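Local coordinates for beta-ketothiolase BktB (Ralstonia eutropha, PDB 4NZS), which condenses acetyl-CoA with propionyl-CoA or with a second acetyl-CoA, giving beta-ketovaleryl-CoA or acetoacetyl-CoA for polyhydroxyalkanoate production, at residues 15-19 with 35-39. Residues are numbered along the deposited sequence; the frame is centred on the assembly and turned at random.
Sequences GVRTA and LGALV
Val39 and Thr18 form the tight part of this contact. Val39 CG1 lies 3.6 Å from Thr18 N and 3.9 Å from Arg17 C, so the methyl sits over a face of the Arg17-Thr18 peptide. Thr18 CG2 meets that same methyl at 3.9 Å and Leu38 CD2 at 3.8 Å, both helix side chains approaching it from one side. The threonine's chi1 of 68° sets this direction: CG2 stands anti to the carbonyl carbon and reaches the helix, while OG1 donates to Ala19 O (2.9 Å) and accepts from the backbone N-H of Ala260. Helix 32-47, which follows strand 10-22, here covers a face of the mixed sheet of the thiolase fold; Val39 and Leu35 also touch strand 257-267, the antiparallel neighbour of strand 10-22. Toward Gly15 the fit is looser. Val16 CG1 comes no nearer than 4.0 Å to Val39 O and 4.1 Å to Val39 CB, the two side chains running roughly antiparallel alongside each other. At the other margin Leu38, the partly exposed member, is also touched by Val206 and Val208. The CB of Arg17 points away from the helix; NH1 forms a salt bridge with Asp222 and also donates to Thr18 O (3.0 Å), meeting a lone pair in the carbonyl plane, although that oxygen sits 16° out of the guanidinium plane.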
# COMPACT_ATOMS: atom_id res chain seq x y z
N GLY A 15 31.78 -20.38 16.19
CA GLY A 15 31.51 -19.45 15.09
C GLY A 15 30.73 -20.18 14.01
O GLY A 15 31.19 -21.19 13.51
N VAL A 16 29.57 -19.67 13.60
CA VAL A 16 28.66 -20.44 12.75
C VAL A 16 27.76 -19.55 11.86
O VAL A 16 27.58 -18.34 12.15
CB VAL A 16 27.84 -21.40 13.69
CG1 VAL A 16 26.32 -21.23 13.54
CG2 VAL A 16 28.24 -22.85 13.49
N ARG A 17 27.18 -20.15 10.81
CA ARG A 17 26.34 -19.39 9.88
C ARG A 17 25.32 -20.22 9.09
O ARG A 17 25.54 -21.34 8.82
CB ARG A 17 27.24 -18.69 8.88
CG ARG A 17 28.00 -19.59 7.94
CD ARG A 17 28.59 -18.70 6.84
NE ARG A 17 29.34 -19.35 5.78
CZ ARG A 17 28.81 -19.84 4.67
NH1 ARG A 17 27.51 -19.82 4.46
NH2 ARG A 17 29.59 -20.39 3.76
N THR A 18 24.19 -19.64 8.72
CA THR A 18 23.39 -20.22 7.63
C THR A 18 24.27 -20.20 6.41
O THR A 18 25.28 -19.51 6.40
CB THR A 18 22.10 -19.43 7.29
OG1 THR A 18 22.42 -18.15 6.72
CG2 THR A 18 21.26 -19.24 8.59
N ALA A 19 23.88 -21.00 5.44
CA ALA A 19 24.32 -20.85 4.06
C ALA A 19 23.67 -19.61 3.50
O ALA A 19 22.68 -19.14 4.06
CB ALA A 19 23.85 -22.07 3.25
N LEU A 35 16.41 -16.70 10.89
CA LEU A 35 17.78 -17.02 10.56
C LEU A 35 18.65 -16.79 11.80
O LEU A 35 19.51 -17.59 12.18
CB LEU A 35 18.26 -16.04 9.47
CG LEU A 35 17.61 -16.00 8.12
CD1 LEU A 35 18.54 -15.29 7.16
CD2 LEU A 35 17.39 -17.40 7.63
N GLY A 36 18.45 -15.64 12.44
CA GLY A 36 19.30 -15.27 13.56
C GLY A 36 19.11 -16.13 14.78
O GLY A 36 20.08 -16.49 15.43
N ALA A 37 17.87 -16.49 15.11
CA ALA A 37 17.65 -17.27 16.32
C ALA A 37 18.44 -18.56 16.17
O ALA A 37 19.12 -19.00 17.09
CB ALA A 37 16.16 -17.56 16.49
N LEU A 38 18.34 -19.13 14.97
CA LEU A 38 18.95 -20.43 14.64
C LEU A 38 20.42 -20.39 14.94
O LEU A 38 20.87 -21.04 15.87
CB LEU A 38 18.69 -20.81 13.15
CG LEU A 38 19.42 -22.00 12.48
CD1 LEU A 38 18.63 -23.30 12.54
CD2 LEU A 38 19.73 -21.73 11.02
N VAL A 39 21.17 -19.58 14.19
CA VAL A 39 22.63 -19.51 14.39
C VAL A 39 23.00 -19.13 15.80
O VAL A 39 24.12 -19.35 16.24
CB VAL A 39 23.33 -18.49 13.45
CG1 VAL A 39 23.05 -18.82 11.99
CG2 VAL A 39 22.92 -17.06 13.80